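Local coordinates for protein endonuclease and methylase LlaGI (Lactococcus lactis, PDB 5FFJ) that is a nuclease-deleted form of a Type ISP restriction-modification enzyme that probably recognises and methylates a DNA sequence and, when full-length, cleaves DNA using a helicase-like ATPase, at residues A[1061-1072]-A[1152-1163]. Numbering follows the deposited sequence.
Sequences IVTNRDAWVSNF and KYLYRNRFLNEN. With nucleotides of chain C.
In the C-terminal specificity domain, two short antiparallel ladders, V1062 with N1163 and S1070–N1071 with L1154–Y1153, join segment 1061-1072 to segment 1152-1163 and flank the turn and helix 1066-1069, whose N-terminus meets a DNA phosphate. At one end V1062 and N1163 exchange backbone bonds, V1062 N giving to N1163 O at 3.0 Å. At the other, N1071 and Y1153 form a hydrogen-bonded pair, and Y1155 N reaches V1069 O at 2.9 Å, extending the pairing to the end of the helix. The register slips by one residue between the ladders, and side chains fill the interval. V1069 and L1154 run alongside each other in the same sense, CG1 of V1069 to CD1 of L1154 3.5 Å, while CG2 of V1069 meets the edge of the Y1155 ring; T1063 runs antiparallel to L1154, its CG2 beside CD1. R1065 bends at chi3 (65°) and brings NH1 to L1160 O at 3.0 Å: the oxygen lies in the guanidinium plane, yet the nitrogen stands above the carbonyl plane. S1119 and S1121 take NE and NH2, so the group is gripped at all three nitrogens. Farther along, the extended chain of K1152 crosses one face of the F1072 ring, its CE 3.7 Å from the centroid in a CH-pi contact, before NZ pairs with D1366. T1063 OG1 accepts from R1065 N in an ST turn and also bonds D1066 OD1, shaping the turn that offers D1066 N to OP1 of DG16 of chain C at 3.2 Å. N1064 packs its amide on E1162 CB. A backbone NH at a helix N-terminus meeting a phosphate is a familiar device of DNA-binding proteins, here within a target-recognition domain.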
ATOM      1  N   ILE A1061      -8.665   8.894  26.751  1.00 41.75           N
ATOM      2  CA  ILE A1061      -7.922   7.645  26.804  1.00 35.66           C
ATOM      3  C   ILE A1061      -7.569   7.164  25.393  1.00 38.79           C
ATOM      4  O   ILE A1061      -8.296   7.432  24.433  1.00 31.19           O
ATOM      5  CB  ILE A1061      -8.723   6.555  27.567  1.00 48.51           C
ATOM      6  CG1 ILE A1061      -7.775   5.611  28.302  1.00 54.93           C
ATOM      7  CG2 ILE A1061      -9.637   5.773  26.632  1.00 48.24           C
ATOM      8  CD1 ILE A1061      -8.477   4.690  29.274  1.00 56.59           C
ATOM      9  N   VAL A1062      -6.440   6.470  25.277  1.00 41.00           N
ATOM     10  CA  VAL A1062      -6.022   5.859  24.015  1.00 35.53           C
ATOM     11  C   VAL A1062      -5.529   4.438  24.286  1.00 40.00           C
ATOM     12  O   VAL A1062      -4.429   4.242  24.802  1.00 50.04           O
ATOM     13  CB  VAL A1062      -4.901   6.664  23.316  1.00 26.36           C
ATOM     14  CG1 VAL A1062      -4.888   6.372  21.816  1.00 36.22           C
ATOM     15  CG2 VAL A1062      -5.058   8.157  23.575  1.00 57.77           C
ATOM     16  N   THR A1063      -6.352   3.449  23.949  1.00 44.24           N
ATOM     17  CA  THR A1063      -6.055   2.056  24.279  1.00 43.22           C
ATOM     18  C   THR A1063      -5.108   1.408  23.271  1.00 56.27           C
ATOM     19  O   THR A1063      -4.479   0.389  23.563  1.00 63.00           O
ATOM     20  CB  THR A1063      -7.328   1.196  24.330  1.00 51.14           C
ATOM     21  OG1 THR A1063      -7.673   0.777  23.004  1.00 48.86           O
ATOM     22  CG2 THR A1063      -8.497   1.959  24.951  1.00 50.36           C
ATOM     23  N   ASN A1064      -5.053   1.992  22.074  1.00 54.00           N
ATOM     24  CA  ASN A1064      -4.229   1.516  20.957  1.00 51.86           C
ATOM     25  C   ASN A1064      -4.678   0.157  20.395  1.00 48.54           C
ATOM     26  O   ASN A1064      -4.074  -0.356  19.455  1.00 55.76           O
ATOM     27  CB  ASN A1064      -2.746   1.448  21.364  1.00 49.02           C
ATOM     28  CG  ASN A1064      -2.011   2.768  21.134  1.00 50.77           C
ATOM     29  OD1 ASN A1064      -2.495   3.839  21.505  1.00 47.98           O
ATOM     30  ND2 ASN A1064      -0.842   2.694  20.496  1.00 56.91           N
ATOM     31  N   ARG A1065      -5.749  -0.410  20.945  1.00 47.36           N
ATOM     32  CA  ARG A1065      -6.278  -1.688  20.466  1.00 51.33           C
ATOM     33  C   ARG A1065      -7.783  -1.766  20.734  1.00 53.89           C
ATOM     34  O   ARG A1065      -8.253  -2.620  21.486  1.00 61.67           O
ATOM     35  CB  ARG A1065      -5.541  -2.862  21.125  1.00 54.36           C
ATOM     36  CG  ARG A1065      -5.384  -2.760  22.638  1.00 55.15           C
ATOM     37  CD  ARG A1065      -4.550  -3.915  23.180  1.00 55.06           C
ATOM     38  NE  ARG A1065      -3.166  -3.876  22.705  1.00 64.12           N
ATOM     39  CZ  ARG A1065      -2.151  -3.305  23.351  1.00 54.70           C
ATOM     40  NH1 ARG A1065      -2.343  -2.703  24.519  1.00 48.62           N
ATOM     41  NH2 ARG A1065      -0.934  -3.334  22.822  1.00 56.82           N
ATOM     42  N   ASP A1066      -8.531  -0.869  20.094  1.00 49.71           N
ATOM     43  CA  ASP A1066      -9.961  -0.712  20.354  1.00 58.68           C
ATOM     44  C   ASP A1066     -10.771  -1.970  20.037  1.00 49.50           C
ATOM     45  O   ASP A1066     -11.677  -2.330  20.791  1.00 40.54           O
ATOM     46  CB  ASP A1066     -10.516   0.471  19.549  1.00 42.07           C
ATOM     47  CG  ASP A1066     -10.090   1.821  20.112  1.00 59.47           C
ATOM     48  OD1 ASP A1066      -9.522   1.865  21.225  1.00 50.32           O
ATOM     49  OD2 ASP A1066     -10.336   2.847  19.441  1.00 66.60           O
ATOM     50  N   ALA A1067     -10.457  -2.632  18.928  1.00 24.50           N
ATOM     51  CA  ALA A1067     -11.233  -3.793  18.495  1.00 45.37           C
ATOM     52  C   ALA A1067     -11.248  -4.888  19.561  1.00 33.27           C
ATOM     53  O   ALA A1067     -12.258  -5.567  19.751  1.00 50.56           O
ATOM     54  CB  ALA A1067     -10.688  -4.343  17.185  1.00 42.02           C
ATOM     55  N   TRP A1068     -10.127  -5.049  20.256  1.00 42.92           N
ATOM     56  CA  TRP A1068     -10.006  -6.058  21.304  1.00 44.57           C
ATOM     57  C   TRP A1068     -10.561  -5.557  22.630  1.00 49.47           C
ATOM     58  O   TRP A1068     -11.324  -6.250  23.302  1.00 59.44           O
ATOM     59  CB  TRP A1068      -8.542  -6.462  21.493  1.00 46.02           C
ATOM     60  CG  TRP A1068      -7.932  -7.159  20.316  1.00 53.01           C
ATOM     61  CD1 TRP A1068      -7.323  -6.579  19.241  1.00 58.65           C
ATOM     62  CD2 TRP A1068      -7.861  -8.574  20.101  1.00 48.77           C
ATOM     63  NE1 TRP A1068      -6.881  -7.545  18.369  1.00 64.39           N
ATOM     64  CE2 TRP A1068      -7.199  -8.777  18.875  1.00 55.76           C
ATOM     65  CE3 TRP A1068      -8.297  -9.686  20.826  1.00 52.57           C
ATOM     66  CZ2 TRP A1068      -6.963 -10.050  18.357  1.00 56.62           C
ATOM     67  CZ3 TRP A1068      -8.060 -10.946  20.312  1.00 51.28           C
ATOM     68  CH2 TRP A1068      -7.400 -11.118  19.090  1.00 47.15           C
ATOM     69  N   VAL A1069     -10.173  -4.338  22.989  1.00 48.21           N
ATOM     70  CA  VAL A1069     -10.341  -3.836  24.347  1.00 46.06           C
ATOM     71  C   VAL A1069     -11.673  -3.106  24.570  1.00 40.33           C
ATOM     72  O   VAL A1069     -12.124  -2.975  25.709  1.00 42.46           O
ATOM     73  CB  VAL A1069      -9.143  -2.910  24.708  1.00 50.31           C
ATOM     74  CG1 VAL A1069      -9.589  -1.507  25.111  1.00 58.18           C
ATOM     75  CG2 VAL A1069      -8.299  -3.543  25.798  1.00 51.89           C
ATOM     76  N   SER A1070     -12.299  -2.645  23.489  1.00 46.13           N
ATOM     77  CA  SER A1070     -13.578  -1.935  23.578  1.00 44.18           C
ATOM     78  C   SER A1070     -14.641  -2.573  22.684  1.00 43.57           C
ATOM     79  O   SER A1070     -14.328  -3.107  21.618  1.00 54.68           O
ATOM     80  CB  SER A1070     -13.405  -0.463  23.195  1.00 51.65           C
ATOM     81  OG  SER A1070     -13.718  -0.253  21.829  1.00 54.09           O
ATOM     82  N   ASN A1071     -15.896  -2.492  23.115  1.00 38.26           N
ATOM     83  CA  ASN A1071     -17.004  -3.125  22.402  1.00 54.25           C
ATOM     84  C   ASN A1071     -18.356  -2.720  22.993  1.00 47.95           C
ATOM     85  O   ASN A1071     -18.443  -2.311  24.151  1.00 46.85           O
ATOM     86  CB  ASN A1071     -16.843  -4.652  22.439  1.00 53.69           C
ATOM     87  CG  ASN A1071     -17.878  -5.386  21.593  1.00 43.86           C
ATOM     88  OD1 ASN A1071     -19.033  -4.977  21.497  1.00 73.10           O
ATOM     89  ND2 ASN A1071     -17.461  -6.492  20.987  1.00 51.97           N
ATOM     90  N   PHE A1072     -19.404  -2.834  22.182  1.00 43.33           N
ATOM     91  CA  PHE A1072     -20.772  -2.583  22.629  1.00 51.17           C
ATOM     92  C   PHE A1072     -21.250  -3.621  23.648  1.00 57.49           C
ATOM     93  O   PHE A1072     -21.957  -3.287  24.598  1.00 55.60           O
ATOM     94  CB  PHE A1072     -21.728  -2.572  21.433  1.00 48.40           C
ATOM     95  CG  PHE A1072     -21.777  -1.260  20.701  1.00 46.06           C
ATOM     96  CD1 PHE A1072     -22.244  -0.118  21.330  1.00 44.62           C
ATOM     97  CD2 PHE A1072     -21.391  -1.172  19.372  1.00 49.81           C
ATOM     98  CE1 PHE A1072     -22.301   1.089  20.658  1.00 43.32           C
ATOM     99  CE2 PHE A1072     -21.450   0.033  18.695  1.00 53.93           C
ATOM    100  CZ  PHE A1072     -21.906   1.164  19.340  1.00 38.84           C
ATOM    101  N   LYS A1152     -19.656   2.809  24.825  1.00 43.74           N
ATOM    102  CA  LYS A1152     -19.336   1.395  24.704  1.00 38.90           C
ATOM    103  C   LYS A1152     -18.771   0.882  26.018  1.00 41.63           C
ATOM    104  O   LYS A1152     -18.505   1.660  26.935  1.00 44.27           O
ATOM    105  CB  LYS A1152     -18.313   1.163  23.591  1.00 43.65           C
ATOM    106  CG  LYS A1152     -18.842   1.318  22.178  1.00 44.55           C
ATOM    107  CD  LYS A1152     -17.736   1.051  21.163  1.00 62.21           C
ATOM    108  CE  LYS A1152     -18.286   0.795  19.772  1.00 61.82           C
ATOM    109  NZ  LYS A1152     -17.188   0.470  18.820  1.00 81.38           N
ATOM    110  N   TYR A1153     -18.581  -0.428  26.096  1.00 45.72           N
ATOM    111  CA  TYR A1153     -17.881  -1.030  27.219  1.00 45.72           C
ATOM    112  C   TYR A1153     -16.386  -1.068  26.938  1.00 48.30           C
ATOM    113  O   TYR A1153     -15.965  -1.322  25.808  1.00 41.76           O
ATOM    114  CB  TYR A1153     -18.406  -2.437  27.492  1.00 46.30           C
ATOM    115  CG  TYR A1153     -19.737  -2.453  28.203  1.00 51.60           C
ATOM    116  CD1 TYR A1153     -19.804  -2.375  29.587  1.00 47.75           C
ATOM    117  CD2 TYR A1153     -20.927  -2.540  27.493  1.00 52.80           C
ATOM    118  CE1 TYR A1153     -21.017  -2.384  30.245  1.00 43.67           C
ATOM    119  CE2 TYR A1153     -22.147  -2.552  28.144  1.00 52.05           C
ATOM    120  CZ  TYR A1153     -22.185  -2.474  29.520  1.00 44.39           C
ATOM    121  OH  TYR A1153     -23.394  -2.486  30.175  1.00 46.55           O
ATOM    122  N   LEU A1154     -15.596  -0.812  27.974  1.00 54.14           N
ATOM    123  CA  LEU A1154     -14.148  -0.712  27.846  1.00 41.19           C
ATOM    124  C   LEU A1154     -13.454  -1.540  28.917  1.00 53.87           C
ATOM    125  O   LEU A1154     -13.812  -1.479  30.095  1.00 49.03           O
ATOM    126  CB  LEU A1154     -13.706   0.753  27.943  1.00 40.51           C
ATOM    127  CG  LEU A1154     -12.265   1.047  28.382  1.00 35.87           C
ATOM    128  CD1 LEU A1154     -11.273   0.592  27.329  1.00 36.35           C
ATOM    129  CD2 LEU A1154     -12.086   2.523  28.686  1.00 46.07           C
ATOM    130  N   TYR A1155     -12.462  -2.315  28.496  1.00 53.99           N
ATOM    131  CA  TYR A1155     -11.570  -2.983  29.429  1.00 46.10           C
ATOM    132  C   TYR A1155     -10.432  -2.026  29.775  1.00 44.75           C
ATOM    133  O   TYR A1155      -9.394  -2.014  29.111  1.00 42.97           O
ATOM    134  CB  TYR A1155     -11.040  -4.292  28.835  1.00 51.74           C
ATOM    135  CG  TYR A1155     -10.114  -5.066  29.754  1.00 61.53           C
ATOM    136  CD1 TYR A1155     -10.578  -5.618  30.942  1.00 66.79           C
ATOM    137  CD2 TYR A1155      -8.777  -5.256  29.425  1.00 57.41           C
ATOM    138  CE1 TYR A1155      -9.731  -6.328  31.781  1.00 62.14           C
ATOM    139  CE2 TYR A1155      -7.927  -5.965  30.256  1.00 58.03           C
ATOM    140  CZ  TYR A1155      -8.409  -6.500  31.432  1.00 64.03           C
ATOM    141  OH  TYR A1155      -7.565  -7.205  32.260  1.00 59.73           O
ATOM    142  N   ARG A1156     -10.645  -1.211  30.806  1.00 47.75           N
ATOM    143  CA  ARG A1156      -9.637  -0.248  31.237  1.00 57.23           C
ATOM    144  C   ARG A1156      -8.607  -0.927  32.125  1.00 57.09           C
ATOM    145  O   ARG A1156      -8.878  -1.268  33.278  1.00 52.09           O
ATOM    146  CB  ARG A1156     -10.263   0.933  31.975  1.00 55.69           C
ATOM    147  CG  ARG A1156      -9.266   2.063  32.201  1.00 63.26           C
ATOM    148  CD  ARG A1156      -9.740   3.029  33.249  1.00 58.94           C
ATOM    149  NE  ARG A1156      -9.901   2.381  34.543  1.00 60.89           N
ATOM    150  CZ  ARG A1156     -10.093   3.035  35.682  1.00 58.01           C
ATOM    151  NH1 ARG A1156     -10.134   4.361  35.690  1.00 59.75           N
ATOM    152  NH2 ARG A1156     -10.236   2.362  36.813  1.00 63.38           N
ATOM    153  N   ASN A1157      -7.414  -1.096  31.570  1.00 51.55           N
ATOM    154  CA  ASN A1157      -6.359  -1.880  32.192  1.00 57.80           C
ATOM    155  C   ASN A1157      -5.005  -1.303  31.781  1.00 53.45           C
ATOM    156  O   ASN A1157      -4.706  -1.226  30.591  1.00 52.96           O
ATOM    157  CB  ASN A1157      -6.506  -3.354  31.777  1.00 51.41           C
ATOM    158  CG  ASN A1157      -5.665  -4.297  32.619  1.00 55.30           C
ATOM    159  OD1 ASN A1157      -5.839  -4.376  33.834  1.00 64.10           O
ATOM    160  ND2 ASN A1157      -4.773  -5.044  31.971  1.00 43.97           N
ATOM    161  N   ARG A1158      -4.203  -0.881  32.760  1.00 47.09           N
ATOM    162  CA  ARG A1158      -2.923  -0.212  32.493  1.00 55.87           C
ATOM    163  C   ARG A1158      -2.091  -1.077  31.557  1.00 57.34           C
ATOM    164  O   ARG A1158      -1.397  -0.586  30.666  1.00 53.17           O
ATOM    165  CB  ARG A1158      -2.147   0.056  33.791  1.00 39.61           C
ATOM    166  CG  ARG A1158      -2.996   0.469  34.992  1.00 61.96           C
ATOM    167  CD  ARG A1158      -2.114   0.939  36.144  1.00 54.54           C
ATOM    168  NE  ARG A1158      -1.823   2.374  36.071  1.00 63.93           N
ATOM    169  CZ  ARG A1158      -2.331   3.302  36.883  1.00 62.25           C
ATOM    170  NH1 ARG A1158      -3.168   2.973  37.864  1.00 42.60           N
ATOM    171  NH2 ARG A1158      -1.996   4.575  36.719  1.00 41.33           N
ATOM    172  N   PHE A1159      -2.172  -2.378  31.797  1.00 56.29           N
ATOM    173  CA  PHE A1159      -1.689  -3.392  30.880  1.00 52.39           C
ATOM    174  C   PHE A1159      -2.804  -3.631  29.867  1.00 67.65           C
ATOM    175  O   PHE A1159      -3.949  -3.782  30.274  1.00 68.45           O
ATOM    176  CB  PHE A1159      -1.356  -4.664  31.652  1.00 54.37           C
ATOM    177  CG  PHE A1159      -0.330  -5.531  30.998  1.00 62.48           C
ATOM    178  CD1 PHE A1159      -0.516  -6.013  29.715  1.00 64.72           C
ATOM    179  CD2 PHE A1159       0.809  -5.899  31.692  1.00 69.94           C
ATOM    180  CE1 PHE A1159       0.427  -6.832  29.131  1.00 72.18           C
ATOM    181  CE2 PHE A1159       1.753  -6.715  31.113  1.00 62.94           C
ATOM    182  CZ  PHE A1159       1.564  -7.183  29.831  1.00 66.13           C
ATOM    183  N   LEU A1160      -2.468  -3.662  28.575  1.00 58.27           N
ATOM    184  CA  LEU A1160      -3.428  -3.755  27.447  1.00 58.78           C
ATOM    185  C   LEU A1160      -4.090  -2.414  27.089  1.00 36.62           C
ATOM    186  O   LEU A1160      -4.838  -2.355  26.115  1.00 49.72           O
ATOM    187  CB  LEU A1160      -4.534  -4.802  27.688  1.00 51.38           C
ATOM    188  CG  LEU A1160      -4.307  -6.168  27.051  1.00 51.97           C
ATOM    189  CD1 LEU A1160      -3.183  -6.894  27.761  1.00 59.26           C
ATOM    190  CD2 LEU A1160      -5.588  -6.983  27.090  1.00 59.34           C
ATOM    191  N   ASN A1161      -3.826  -1.348  27.847  1.00 45.17           N
ATOM    192  CA  ASN A1161      -4.146   0.017  27.390  1.00 48.99           C
ATOM    193  C   ASN A1161      -2.875   0.850  27.315  1.00 46.15           C
ATOM    194  O   ASN A1161      -2.233   1.105  28.334  1.00 47.03           O
ATOM    195  CB  ASN A1161      -5.162   0.717  28.302  1.00 53.55           C
ATOM    196  CG  ASN A1161      -6.558   0.137  28.184  1.00 48.39           C
ATOM    197  OD1 ASN A1161      -6.754  -0.939  27.620  1.00 52.41           O
ATOM    198  ND2 ASN A1161      -7.539   0.855  28.718  1.00 42.47           N
ATOM    199  N   GLU A1162      -2.512   1.268  26.107  1.00 48.97           N
ATOM    200  CA  GLU A1162      -1.269   2.003  25.886  1.00 48.30           C
ATOM    201  C   GLU A1162      -1.226   3.307  26.686  1.00 46.12           C
ATOM    202  O   GLU A1162      -0.177   3.698  27.200  1.00 52.19           O
ATOM    203  CB  GLU A1162      -1.091   2.305  24.398  1.00 37.94           C
ATOM    204  CG  GLU A1162       0.298   2.796  24.023  1.00 33.05           C
ATOM    205  CD  GLU A1162       1.341   1.689  24.031  1.00 60.90           C
ATOM    206  OE1 GLU A1162       0.958   0.504  24.143  1.00 61.57           O
ATOM    207  OE2 GLU A1162       2.546   2.004  23.921  1.00 58.38           O
ATOM    208  N   ASN A1163      -2.373   3.974  26.780  1.00 32.59           N
ATOM    209  CA  ASN A1163      -2.484   5.233  27.509  1.00 48.02           C
ATOM    210  C   ASN A1163      -3.797   5.331  28.277  1.00 48.59           C
ATOM    211  O   ASN A1163      -4.850   5.595  27.699  1.00 56.95           O
ATOM    212  CB  ASN A1163      -2.355   6.416  26.546  1.00 53.30           C
ATOM    213  CG  ASN A1163      -0.948   6.978  26.500  1.00 59.78           C
ATOM    214  OD1 ASN A1163      -0.253   6.860  25.492  1.00 56.46           O
ATOM    215  ND2 ASN A1163      -0.525   7.605  27.594  1.00 61.82           N
TER
ATOM    216  P    DG C  16      -6.653   1.060  17.406  1.00 55.08           P
ATOM    217  OP1  DG C  16      -6.830  -0.407  17.410  1.00 70.31           O
ATOM    218  OP2  DG C  16      -6.939   1.835  18.635  1.00 50.13           O
ATOM    219  O5'  DG C  16      -5.153   1.387  16.950  1.00 55.95           O
ATOM    220  C5'  DG C  16      -4.880   2.653  16.371  1.00 54.16           C
ATOM    221  C4'  DG C  16      -3.396   2.884  16.158  1.00 44.05           C
ATOM    222  O4'  DG C  16      -3.206   4.275  15.798  1.00 57.50           O
ATOM    223  C3'  DG C  16      -2.517   2.730  17.383  1.00 47.25           C
ATOM    224  O3'  DG C  16      -1.145   2.729  17.015  1.00 57.03           O
ATOM    225  C2'  DG C  16      -2.872   3.997  18.117  1.00 57.57           C
ATOM    226  C1'  DG C  16      -2.793   4.991  16.960  1.00 56.10           C
ATOM    227  N9   DG C  16      -3.627   6.174  17.106  1.00 47.77           N
ATOM    228  C8   DG C  16      -4.842   6.280  17.741  1.00 43.02           C
ATOM    229  N7   DG C  16      -5.343   7.487  17.696  1.00 48.10           N
ATOM    230  C5   DG C  16      -4.399   8.218  16.984  1.00 43.27           C
ATOM    231  C6   DG C  16      -4.385   9.583  16.614  1.00 42.83           C
ATOM    232  O6   DG C  16      -5.235  10.452  16.851  1.00 45.40           O
ATOM    233  N1   DG C  16      -3.235   9.909  15.897  1.00 52.26           N
ATOM    234  C2   DG C  16      -2.229   9.025  15.581  1.00 40.64           C
ATOM    235  N2   DG C  16      -1.195   9.514  14.884  1.00 46.38           N
ATOM    236  N3   DG C  16      -2.233   7.750  15.922  1.00 39.24           N
ATOM    237  C4   DG C  16      -3.342   7.420  16.618  1.00 52.94           C
ATOM    238  P    DA C  17      -0.199   1.459  17.265  1.00 53.34           P
ATOM    239  OP1  DA C  17      -0.735   0.358  16.430  1.00 47.83           O
ATOM    240  OP2  DA C  17      -0.029   1.257  18.722  1.00 58.93           O
ATOM    241  O5'  DA C  17       1.205   1.942  16.664  1.00 50.63           O
ATOM    242  C5'  DA C  17       1.285   2.304  15.286  1.00 52.81           C
ATOM    243  C4'  DA C  17       2.024   3.618  15.085  1.00 52.71           C
ATOM    244  O4'  DA C  17       1.288   4.692  15.721  1.00 52.81           O
ATOM    245  C3'  DA C  17       3.439   3.676  15.661  1.00 57.04           C
ATOM    246  O3'  DA C  17       4.309   4.328  14.734  1.00 53.90           O
ATOM    247  C2'  DA C  17       3.264   4.465  16.953  1.00 50.96           C
ATOM    248  C1'  DA C  17       2.139   5.412  16.587  1.00 48.71           C
ATOM    249  N9   DA C  17       1.347   5.862  17.714  1.00 49.61           N
ATOM    250  C8   DA C  17       0.805   5.089  18.699  1.00 43.66           C
ATOM    251  N7   DA C  17       0.115   5.767  19.579  1.00 47.85           N
ATOM    252  C5   DA C  17       0.203   7.071  19.131  1.00 35.38           C
ATOM    253  C6   DA C  17      -0.319   8.270  19.628  1.00 38.13           C
ATOM    254  N6   DA C  17      -1.060   8.333  20.733  1.00 44.90           N
ATOM    255  N1   DA C  17      -0.047   9.402  18.946  1.00 52.08           N
ATOM    256  C2   DA C  17       0.700   9.323  17.839  1.00 47.20           C
ATOM    257  N3   DA C  17       1.245   8.250  17.273  1.00 42.16           N
ATOM    258  C4   DA C  17       0.954   7.146  17.979  1.00 40.58           C
ATOM    259  P    DG C  15     -12.897   4.108  14.249  1.00 54.37           P
ATOM    260  OP1  DG C  15     -13.498   2.754  14.271  1.00 67.01           O
ATOM    261  OP2  DG C  15     -13.706   5.260  14.707  1.00 56.63           O
ATOM    262  O5'  DG C  15     -11.527   4.122  15.078  1.00 64.78           O
ATOM    263  C5'  DG C  15     -11.005   2.915  15.636  1.00 59.70           C
ATOM    264  C4'  DG C  15      -9.539   2.749  15.289  1.00 59.40           C
ATOM    265  O4'  DG C  15      -9.083   3.928  14.562  1.00 54.16           O
ATOM    266  C3'  DG C  15      -8.606   2.609  16.492  1.00 41.69           C
ATOM    267  O3'  DG C  15      -7.550   1.669  16.216  1.00 49.11           O
ATOM    268  C2'  DG C  15      -8.098   4.033  16.683  1.00 46.06           C
ATOM    269  C1'  DG C  15      -8.005   4.532  15.250  1.00 47.49           C
ATOM    270  N9   DG C  15      -8.096   5.990  15.101  1.00 44.33           N
ATOM    271  C8   DG C  15      -9.153   6.802  15.443  1.00 53.19           C
ATOM    272  N7   DG C  15      -8.947   8.066  15.180  1.00 50.71           N
ATOM    273  C5   DG C  15      -7.673   8.095  14.625  1.00 44.74           C
ATOM    274  C6   DG C  15      -6.907   9.189  14.146  1.00 48.64           C
ATOM    275  O6   DG C  15      -7.215  10.390  14.116  1.00 45.33           O
ATOM    276  N1   DG C  15      -5.667   8.777  13.666  1.00 49.54           N
ATOM    277  C2   DG C  15      -5.223   7.475  13.650  1.00 45.37           C
ATOM    278  N2   DG C  15      -3.999   7.269  13.148  1.00 46.40           N
ATOM    279  N3   DG C  15      -5.928   6.446  14.096  1.00 52.31           N
ATOM    280  C4   DG C  15      -7.138   6.827  14.568  1.00 44.22           C
TER